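Local coordinates for hypothetical protein PH1789 (Pyrococcus horikoshii, PDB 1WR2) that is of unknown function but has the fold of the ATP-grasp family, with two antiparallel sheets, each packed against helices, at residues Y32-P37 / V191-K196; K43-A48 / E86-W91; R120-G125 / V216-K221. One frame throughout, in Å; residues are numbered along the deposited sequence.

Contact 1: residues Y32-P37 / V191-K196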
loop_
_atom_site.group_PDB
_atom_site.type_symbol
_atom_site.label_atom_id
_atom_site.label_comp_id
_atom_site.label_asym_id
_atom_site.label_seq_id
_atom_site.Cartn_x
_atom_site.Cartn_y
_atom_site.Cartn_z
ATOM N N TYR A 32 -9.414 1.940 -8.876
ATOM C CA TYR A 32 -9.117 1.006 -9.953
ATOM C C TYR A 32 -9.459 -0.432 -9.569
ATOM O O TYR A 32 -9.011 -1.389 -10.199
ATOM C CB TYR A 32 -7.647 1.140 -10.369
ATOM C CG TYR A 32 -7.421 2.265 -11.358
ATOM C CD1 TYR A 32 -7.414 2.019 -12.729
ATOM C CD2 TYR A 32 -7.272 3.583 -10.927
ATOM C CE1 TYR A 32 -7.267 3.061 -13.648
ATOM C CE2 TYR A 32 -7.126 4.629 -11.837
ATOM C CZ TYR A 32 -7.126 4.356 -13.197
ATOM O OH TYR A 32 -6.976 5.378 -14.103
ATOM N N GLY A 33 -10.252 -0.574 -8.514
ATOM C CA GLY A 33 -10.690 -1.889 -8.086
ATOM C C GLY A 33 -9.699 -2.812 -7.412
ATOM O O GLY A 33 -9.993 -3.992 -7.244
ATOM N N LEU A 34 -8.534 -2.295 -7.033
ATOM C CA LEU A 34 -7.521 -3.099 -6.351
ATOM C C LEU A 34 -8.035 -3.496 -4.969
ATOM O O LEU A 34 -8.817 -2.770 -4.367
ATOM C CB LEU A 34 -6.217 -2.300 -6.233
ATOM C CG LEU A 34 -5.412 -2.266 -7.533
ATOM C CD1 LEU A 34 -4.421 -1.115 -7.535
ATOM C CD2 LEU A 34 -4.697 -3.613 -7.679
ATOM N N PRO A 35 -7.589 -4.651 -4.446
ATOM C CA PRO A 35 -8.027 -5.134 -3.133
ATOM C C PRO A 35 -7.507 -4.396 -1.905
ATOM O O PRO A 35 -6.508 -4.790 -1.314
ATOM C CB PRO A 35 -7.585 -6.587 -3.144
ATOM C CG PRO A 35 -6.280 -6.501 -3.877
ATOM C CD PRO A 35 -6.634 -5.597 -5.053
ATOM N N VAL A 36 -8.197 -3.330 -1.529
ATOM C CA VAL A 36 -7.840 -2.552 -0.349
ATOM C C VAL A 36 -9.002 -2.689 0.629
ATOM O O VAL A 36 -10.125 -2.301 0.315
ATOM C CB VAL A 36 -7.675 -1.060 -0.683
ATOM C CG1 VAL A 36 -7.395 -0.275 0.593
ATOM C CG2 VAL A 36 -6.560 -0.871 -1.706
ATOM N N PRO A 37 -8.748 -3.231 1.830
ATOM C CA PRO A 37 -9.803 -3.408 2.832
ATOM C C PRO A 37 -10.307 -2.094 3.422
ATOM O O PRO A 37 -9.644 -1.057 3.324
ATOM C CB PRO A 37 -9.133 -4.302 3.871
ATOM C CG PRO A 37 -7.713 -3.812 3.838
ATOM C CD PRO A 37 -7.445 -3.680 2.354
ATOM N N VAL A 191 -2.068 -11.931 -10.707
ATOM C CA VAL A 191 -2.157 -11.500 -12.095
ATOM C C VAL A 191 -3.138 -10.342 -12.235
ATOM O O VAL A 191 -2.891 -9.389 -12.974
ATOM C CB VAL A 191 -2.619 -12.662 -13.001
ATOM C CG1 VAL A 191 -2.950 -12.144 -14.385
ATOM C CG2 VAL A 191 -1.530 -13.720 -13.074
ATOM N N ASP A 192 -4.256 -10.426 -11.521
ATOM C CA ASP A 192 -5.261 -9.374 -11.577
ATOM C C ASP A 192 -4.709 -8.059 -11.008
ATOM O O ASP A 192 -4.963 -6.985 -11.563
ATOM C CB ASP A 192 -6.518 -9.800 -10.813
ATOM C CG ASP A 192 -7.673 -8.824 -10.998
ATOM O OD1 ASP A 192 -8.080 -8.589 -12.159
ATOM O OD2 ASP A 192 -8.172 -8.294 -9.984
ATOM N N MET A 193 -3.946 -8.136 -9.919
ATOM C CA MET A 193 -3.374 -6.923 -9.334
ATOM C C MET A 193 -2.384 -6.263 -10.276
ATOM O O MET A 193 -2.396 -5.050 -10.451
ATOM C CB MET A 193 -2.676 -7.221 -8.018
ATOM C CG MET A 193 -3.606 -7.249 -6.829
ATOM S SD MET A 193 -2.669 -7.308 -5.292
ATOM C CE MET A 193 -2.272 -9.060 -5.241
ATOM N N LEU A 194 -1.523 -7.066 -10.889
ATOM C CA LEU A 194 -0.539 -6.531 -11.820
ATOM C C LEU A 194 -1.213 -5.809 -12.991
ATOM O O LEU A 194 -0.765 -4.740 -13.414
ATOM C CB LEU A 194 0.361 -7.664 -12.337
ATOM C CG LEU A 194 1.451 -8.197 -11.394
ATOM C CD1 LEU A 194 2.028 -9.500 -11.970
ATOM C CD2 LEU A 194 2.553 -7.130 -11.216
ATOM N N LEU A 195 -2.288 -6.390 -13.518
ATOM C CA LEU A 195 -2.989 -5.774 -14.648
ATOM C C LEU A 195 -3.690 -4.486 -14.226
ATOM O O LEU A 195 -3.711 -3.512 -14.973
ATOM C CB LEU A 195 -4.001 -6.752 -15.261
ATOM C CG LEU A 195 -3.434 -8.001 -15.954
ATOM C CD1 LEU A 195 -4.588 -8.845 -16.469
ATOM C CD2 LEU A 195 -2.510 -7.606 -17.110
ATOM N N LYS A 196 -4.268 -4.481 -13.031
ATOM C CA LYS A 196 -4.938 -3.288 -12.541
ATOM C C LYS A 196 -3.919 -2.181 -12.276
ATOM O O LYS A 196 -4.164 -1.017 -12.584
ATOM C CB LYS A 196 -5.755 -3.614 -11.282
ATOM C CG LYS A 196 -7.083 -4.316 -11.611
ATOM C CD LYS A 196 -7.866 -4.730 -10.372
ATOM C CE LYS A 196 -9.262 -5.221 -10.771
ATOM N NZ LYS A 196 -9.860 -6.119 -9.749
#

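Contact 2: residues K43-A48 / E86-W91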
loop_
_atom_site.group_PDB
_atom_site.type_symbol
_atom_site.label_atom_id
_atom_site.label_comp_id
_atom_site.label_asym_id
_atom_site.label_seq_id
_atom_site.Cartn_x
_atom_site.Cartn_y
_atom_site.Cartn_z
ATOM N N LYS A 43 -9.945 11.796 12.776
ATOM C CA LYS A 43 -9.342 13.110 12.962
ATOM C C LYS A 43 -9.169 13.381 14.456
ATOM O O LYS A 43 -8.430 14.279 14.845
ATOM C CB LYS A 43 -10.216 14.203 12.338
ATOM C CG LYS A 43 -10.382 14.088 10.823
ATOM C CD LYS A 43 -9.038 14.162 10.115
ATOM C CE LYS A 43 -9.177 14.003 8.596
ATOM N NZ LYS A 43 -9.915 15.134 7.961
ATOM N N THR A 44 -9.866 12.608 15.286
ATOM C CA THR A 44 -9.783 12.757 16.746
ATOM C C THR A 44 -9.782 11.380 17.390
ATOM O O THR A 44 -10.103 10.380 16.736
ATOM C CB THR A 44 -10.990 13.530 17.334
ATOM O OG1 THR A 44 -12.185 12.764 17.147
ATOM C CG2 THR A 44 -11.150 14.892 16.659
ATOM N N LEU A 45 -9.426 11.326 18.671
ATOM C CA LEU A 45 -9.406 10.060 19.389
ATOM C C LEU A 45 -10.831 9.519 19.509
ATOM O O LEU A 45 -11.051 8.310 19.410
ATOM C CB LEU A 45 -8.778 10.245 20.776
ATOM C CG LEU A 45 -8.839 9.069 21.755
ATOM C CD1 LEU A 45 -8.245 7.818 21.143
ATOM C CD2 LEU A 45 -8.084 9.458 23.020
ATOM N N ASP A 46 -11.801 10.408 19.717
ATOM C CA ASP A 46 -13.189 9.970 19.812
ATOM C C ASP A 46 -13.585 9.286 18.510
ATOM O O ASP A 46 -14.199 8.220 18.518
ATOM C CB ASP A 46 -14.131 11.148 20.076
ATOM C CG ASP A 46 -14.097 11.612 21.519
ATOM O OD1 ASP A 46 -14.153 10.751 22.422
ATOM O OD2 ASP A 46 -14.023 12.836 21.749
ATOM N N GLU A 47 -13.225 9.902 17.389
ATOM C CA GLU A 47 -13.542 9.330 16.085
ATOM C C GLU A 47 -12.918 7.948 15.927
ATOM O O GLU A 47 -13.562 7.017 15.443
ATOM C CB GLU A 47 -13.041 10.244 14.968
ATOM C CG GLU A 47 -13.996 11.374 14.606
ATOM C CD GLU A 47 -13.459 12.236 13.483
ATOM O OE1 GLU A 47 -12.789 11.688 12.579
ATOM O OE2 GLU A 47 -13.716 13.457 13.490
ATOM N N ALA A 48 -11.661 7.817 16.337
ATOM C CA ALA A 48 -10.956 6.547 16.232
ATOM C C ALA A 48 -11.666 5.476 17.048
ATOM O O ALA A 48 -11.798 4.335 16.612
ATOM C CB ALA A 48 -9.517 6.703 16.706
ATOM N N GLU A 86 -6.434 0.498 25.399
ATOM C CA GLU A 86 -5.173 0.373 24.688
ATOM C C GLU A 86 -5.113 1.309 23.476
ATOM O O GLU A 86 -4.050 1.819 23.131
ATOM C CB GLU A 86 -4.964 -1.083 24.258
ATOM C CG GLU A 86 -3.909 -1.280 23.181
ATOM C CD GLU A 86 -3.374 -2.701 23.126
ATOM O OE1 GLU A 86 -4.184 -3.657 23.170
ATOM O OE2 GLU A 86 -2.133 -2.854 23.029
ATOM N N LEU A 87 -6.258 1.535 22.835
ATOM C CA LEU A 87 -6.311 2.422 21.675
ATOM C C LEU A 87 -6.033 3.854 22.124
ATOM O O LEU A 87 -5.355 4.604 21.430
ATOM C CB LEU A 87 -7.690 2.331 20.991
ATOM C CG LEU A 87 -7.850 2.961 19.598
ATOM C CD1 LEU A 87 -9.051 2.348 18.878
ATOM C CD2 LEU A 87 -8.016 4.458 19.728
ATOM N N LYS A 88 -6.547 4.224 23.296
ATOM C CA LYS A 88 -6.347 5.570 23.832
ATOM C C LYS A 88 -4.882 5.833 24.146
ATOM O O LYS A 88 -4.396 6.950 23.970
ATOM C CB LYS A 88 -7.173 5.778 25.106
ATOM C CG LYS A 88 -8.677 5.764 24.897
ATOM C CD LYS A 88 -9.419 5.937 26.221
ATOM C CE LYS A 88 -10.930 6.033 26.017
ATOM N NZ LYS A 88 -11.669 6.107 27.315
ATOM N N LYS A 89 -4.179 4.805 24.613
ATOM C CA LYS A 89 -2.771 4.955 24.958
ATOM C C LYS A 89 -1.876 4.904 23.716
ATOM O O LYS A 89 -0.881 5.623 23.634
ATOM C CB LYS A 89 -2.358 3.883 25.977
ATOM C CG LYS A 89 -2.131 2.478 25.420
ATOM C CD LYS A 89 -2.109 1.445 26.552
ATOM C CE LYS A 89 -1.298 0.202 26.199
ATOM N NZ LYS A 89 -1.713 -0.426 24.919
ATOM N N LYS A 90 -2.227 4.061 22.749
ATOM C CA LYS A 90 -1.440 3.964 21.521
ATOM C C LYS A 90 -1.643 5.210 20.669
ATOM O O LYS A 90 -0.775 5.588 19.883
ATOM C CB LYS A 90 -1.822 2.709 20.741
ATOM C CG LYS A 90 -1.354 1.437 21.417
ATOM C CD LYS A 90 0.147 1.488 21.645
ATOM C CE LYS A 90 0.621 0.337 22.524
ATOM N NZ LYS A 90 2.100 0.369 22.688
ATOM N N TRP A 91 -2.794 5.850 20.837
ATOM C CA TRP A 91 -3.088 7.073 20.116
ATOM C C TRP A 91 -2.118 8.141 20.628
ATOM O O TRP A 91 -1.574 8.928 19.853
ATOM C CB TRP A 91 -4.537 7.499 20.363
ATOM C CG TRP A 91 -4.856 8.867 19.834
ATOM C CD1 TRP A 91 -4.488 10.069 20.378
ATOM C CD2 TRP A 91 -5.559 9.174 18.627
ATOM N NE1 TRP A 91 -4.919 11.100 19.580
ATOM C CE2 TRP A 91 -5.579 10.578 18.499
ATOM C CE3 TRP A 91 -6.174 8.395 17.637
ATOM C CZ2 TRP A 91 -6.189 11.223 17.421
ATOM C CZ3 TRP A 91 -6.781 9.039 16.563
ATOM C CH2 TRP A 91 -6.781 10.438 16.466
#

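Contact 3: residues R120-G125 / V216-K221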
loop_
_atom_site.group_PDB
_atom_site.type_symbol
_atom_site.label_atom_id
_atom_site.label_comp_id
_atom_site.label_asym_id
_atom_site.label_seq_id
_atom_site.Cartn_x
_atom_site.Cartn_y
_atom_site.Cartn_z
ATOM N N ARG A 120 0.961 -14.875 2.075
ATOM C CA ARG A 120 2.258 -14.779 1.411
ATOM C C ARG A 120 2.565 -13.327 1.050
ATOM O O ARG A 120 1.811 -12.695 0.312
ATOM C CB ARG A 120 2.271 -15.630 0.141
ATOM C CG ARG A 120 3.566 -15.518 -0.653
ATOM C CD ARG A 120 4.739 -16.128 0.098
ATOM N NE ARG A 120 4.537 -17.554 0.333
ATOM C CZ ARG A 120 5.435 -18.353 0.897
ATOM N NH1 ARG A 120 6.608 -17.866 1.288
ATOM N NH2 ARG A 120 5.159 -19.639 1.073
ATOM N N GLU A 121 3.673 -12.801 1.565
ATOM C CA GLU A 121 4.043 -11.421 1.278
ATOM C C GLU A 121 4.673 -11.242 -0.096
ATOM O O GLU A 121 5.629 -11.940 -0.442
ATOM C CB GLU A 121 5.020 -10.887 2.330
ATOM C CG GLU A 121 4.407 -10.619 3.682
ATOM C CD GLU A 121 5.277 -9.720 4.541
ATOM O OE1 GLU A 121 5.516 -8.551 4.147
ATOM O OE2 GLU A 121 5.727 -10.180 5.613
ATOM N N VAL A 122 4.121 -10.316 -0.878
ATOM C CA VAL A 122 4.662 -10.005 -2.194
ATOM C C VAL A 122 4.737 -8.487 -2.307
ATOM O O VAL A 122 4.170 -7.758 -1.481
ATOM C CB VAL A 122 3.793 -10.547 -3.359
ATOM C CG1 VAL A 122 3.601 -12.053 -3.219
ATOM C CG2 VAL A 122 2.474 -9.822 -3.410
ATOM N N ILE A 123 5.454 -8.006 -3.313
ATOM C CA ILE A 123 5.601 -6.570 -3.510
ATOM C C ILE A 123 5.438 -6.214 -4.981
ATOM O O ILE A 123 5.992 -6.883 -5.853
ATOM C CB ILE A 123 7.009 -6.072 -3.069
ATOM C CG1 ILE A 123 7.213 -6.284 -1.565
ATOM C CG2 ILE A 123 7.167 -4.591 -3.413
ATOM C CD1 ILE A 123 8.608 -5.856 -1.072
ATOM N N ILE A 124 4.664 -5.171 -5.252
ATOM C CA ILE A 124 4.487 -4.702 -6.616
ATOM C C ILE A 124 4.984 -3.267 -6.636
ATOM O O ILE A 124 4.462 -2.404 -5.918
ATOM C CB ILE A 124 3.018 -4.745 -7.062
ATOM C CG1 ILE A 124 2.571 -6.201 -7.239
ATOM C CG2 ILE A 124 2.853 -3.974 -8.361
ATOM C CD1 ILE A 124 1.096 -6.363 -7.588
ATOM N N GLY A 125 6.012 -3.020 -7.440
ATOM C CA GLY A 125 6.572 -1.686 -7.541
ATOM C C GLY A 125 6.457 -1.090 -8.934
ATOM O O GLY A 125 6.323 -1.807 -9.922
ATOM N N VAL A 216 1.712 -6.624 0.453
ATOM C CA VAL A 216 0.500 -7.189 -0.126
ATOM C C VAL A 216 0.493 -8.627 0.384
ATOM O O VAL A 216 1.521 -9.300 0.333
ATOM C CB VAL A 216 0.547 -7.249 -1.667
ATOM C CG1 VAL A 216 -0.636 -8.071 -2.183
ATOM C CG2 VAL A 216 0.513 -5.850 -2.258
ATOM N N PHE A 217 -0.640 -9.095 0.896
ATOM C CA PHE A 217 -0.708 -10.469 1.372
ATOM C C PHE A 217 -1.472 -11.275 0.332
ATOM O O PHE A 217 -2.545 -10.859 -0.115
ATOM C CB PHE A 217 -1.446 -10.578 2.720
ATOM C CG PHE A 217 -0.710 -9.973 3.890
ATOM C CD1 PHE A 217 0.676 -9.887 3.903
ATOM C CD2 PHE A 217 -1.413 -9.530 5.006
ATOM C CE1 PHE A 217 1.351 -9.375 5.006
ATOM C CE2 PHE A 217 -0.746 -9.018 6.113
ATOM C CZ PHE A 217 0.638 -8.940 6.111
ATOM N N VAL A 218 -0.921 -12.418 -0.059
ATOM C CA VAL A 218 -1.583 -13.276 -1.034
ATOM C C VAL A 218 -1.994 -14.579 -0.364
ATOM O O VAL A 218 -1.164 -15.302 0.185
ATOM C CB VAL A 218 -0.671 -13.587 -2.241
ATOM C CG1 VAL A 218 -1.415 -14.465 -3.240
ATOM C CG2 VAL A 218 -0.242 -12.291 -2.916
ATOM N N TYR A 219 -3.288 -14.865 -0.408
ATOM C CA TYR A 219 -3.822 -16.067 0.208
ATOM C C TYR A 219 -3.833 -17.239 -0.762
ATOM O O TYR A 219 -3.472 -17.096 -1.929
ATOM C CB TYR A 219 -5.225 -15.783 0.739
ATOM C CG TYR A 219 -5.258 -14.611 1.699
ATOM C CD1 TYR A 219 -4.486 -14.619 2.861
ATOM C CD2 TYR A 219 -6.048 -13.490 1.439
ATOM C CE1 TYR A 219 -4.505 -13.541 3.742
ATOM C CE2 TYR A 219 -6.071 -12.404 2.313
ATOM C CZ TYR A 219 -5.302 -12.439 3.459
ATOM O OH TYR A 219 -5.342 -11.385 4.337
ATOM N N ASN A 220 -4.250 -18.403 -0.277
ATOM C CA ASN A 220 -4.268 -19.595 -1.111
ATOM C C ASN A 220 -5.208 -19.490 -2.299
ATOM O O ASN A 220 -6.010 -18.563 -2.396
ATOM C CB ASN A 220 -4.604 -20.819 -0.263
ATOM C CG ASN A 220 -3.697 -20.943 0.947
ATOM O OD1 ASN A 220 -2.481 -20.765 0.845
ATOM N ND2 ASN A 220 -4.283 -21.249 2.096
ATOM N N LYS A 221 -5.091 -20.450 -3.208
ATOM C CA LYS A 221 -5.892 -20.479 -4.424
ATOM C C LYS A 221 -7.369 -20.183 -4.200
ATOM O O LYS A 221 -7.990 -20.708 -3.274
ATOM C CB LYS A 221 -5.732 -21.841 -5.110
ATOM C CG LYS A 221 -6.167 -21.870 -6.572
ATOM C CD LYS A 221 -5.779 -23.196 -7.219
ATOM C CE LYS A 221 -6.087 -23.219 -8.710
ATOM N NZ LYS A 221 -7.543 -23.098 -8.996
#

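Contact 1: residues Y32-P37 / V191-K196
Lys196 reaches from helix 187-203 across the backbone of Tyr32 and Gly33, its methylenes running over two carbonyl groups. Lys196 CD lies 3.5 Å from Tyr32 O, and Lys196 NZ, at the end of a nearly straight chain, comes to 3.3 Å from Gly33 O in a weak hydrogen bond. The stronger hold on the ammonium is one turn back on its own helix: Lys196 NZ sits 2.8 Å from Asp192 OD2, a salt bridge that uses the syn lone pair of that oxygen and probably fixes the amine over the loop. This loop joins helix 22-30 to strand 40-42 and rests on helix 187-203 within the ATP-grasp domain. Pro35 is the centre of an inverse gamma turn, with a weak bond from Val36 N to Leu34 O, and its backbone hydrogen-bonds to Ile227 of strand 225-234. Beside the lysine chain the contact is apolar. Leu34 and Lys196 run antiparallel alongside one another, Leu34 CD2 3.8 Å from Lys196 CB. Leu34 CD2 also meets Met193 CG at 3.9 Å, and the Pro35 ring lies across the Met193 chain, Pro35 CD 3.9 Å from Met193 CG. Tyr32 OH is hydrogen-bonded to Asp203, at the end of helix 187-203.

Contact 2: residues K43-A48 / E86-W91
Trp91 lays its indole against the first turn of helix 45-55, and Leu45 makes a CH-pi contact with it. Leu45 CA stands 3.7 Å from the centroid of the six-membered ring of Trp91, only 2° off the ring normal, so the backbone of the helix start rests on the face. Leu45 N lies over the same ring, 3.5 Å from Trp91 CZ2, while the far corner of the indole, Trp91 CH2, comes to 3.3 Å from Thr44 C. On the tryptophan side, chi1 of 171° sets CG anti to the backbone N.

Apolar side chains fill in around the indole. Leu45 and Trp91 run past each other in opposite directions, with Leu45 CD1 3.8 Å from Trp91 CG, and Leu45 CD1 also touches Leu87 CD2 at 3.7 Å. Ala48 CB approaches the ring obliquely, 3.6 Å from Trp91 CZ3, and also meets Leu87 CD2. The contact thus joins helices 45-55 and 84-101, which pack beside each other against the four-stranded antiparallel sheet of the ATP-grasp domain: Ala48 touches Val112 and Trp91 touches Val110, both on strand 109-114. Towards the surface, Leu45 CD2 brushes Lys88 CG, the two side chains crossing at about a right angle.

Two side-chain hydrogen bonds shape the start of helix 45-55. Thr44 is its N-cap: Thr44 OG1 accepts from Glu47 N at 3.1 Å. Glu47 answers with its carboxylate, Glu47 OE1 accepting from Lys43 N at 2.9 Å; the N-H approaches from above the carboxylate plane, 61° out of it.

Contact 3: residues R120-G125 / V216-K221
Phe217 turns the edge of its ring to Glu121: Phe217 CE1 is 3.6 Å from Glu121 CG, and Glu121 CD also sits at the edge, in the plane of the ring. The two side chains lie side by side and point the same way; the carboxylate plane is turned 81° against the ring, and CG is the methylene at its rim. They form a non-hydrogen-bonded pair in the antiparallel pairing of strands 120-129 and 208-218, neighbours in the six-stranded sheet of the ATP-grasp domain. Strand 225-234, on the other side of strand 208-218, adds Val226 and Val228, which touch Phe217.

Hydrogen-bonded pairs flank this one. Arg120 and Val218 exchange two bonds, Val218 N to Arg120 O at 2.8 Å and Arg120 N to Val218 O at 2.9 Å. The next pair is less even: Val122 N reaches Val216 O at 3.0 Å, nearly straight (164°) and in the carbonyl plane, whereas the return bond from Val216 N to Val122 O is weak. The axes of the short segments 120-125 and 216-218 are 132° apart in direction, well short of strictly antiparallel.

Val122, Val216 and Val218 all point to the sheet face opposite Glu121 and Phe217. This face looks onto helix 187-203, where Ile190 touches Val218. Val122 CG2, in the crowded position between backbone N and carbonyl carbon, is the methyl that meets both partners across the strands. Val122 CG2 lies 3.7 Å from Val216 CB. The side chains of Val122 and Val218 cross at about a right angle, and there Val122 CG2 packs against Val218 CG2 at 3.7 Å.

Overall arrangement
Contacts 1 and 3 are neighbours, their centres 11 Å apart, and share one layered unit: helix 187-203 packs on the six-stranded sheet, and the loop 32-37 lies against that helix. They touch directly, Met193 CE reaching Val216 CG1 at 3.6 Å, while Ile124 meets Met193 and Leu194. Contact 2 stands apart, its centre about 30 Å from either of the others, among the helices on the four-stranded sheet. Along the chain it is nested inside the loop closed by contact 1 and precedes contact 3, whose segments alternate with those of contact 1. The chain therefore leaves the larger sheet's unit, builds the smaller one, and returns.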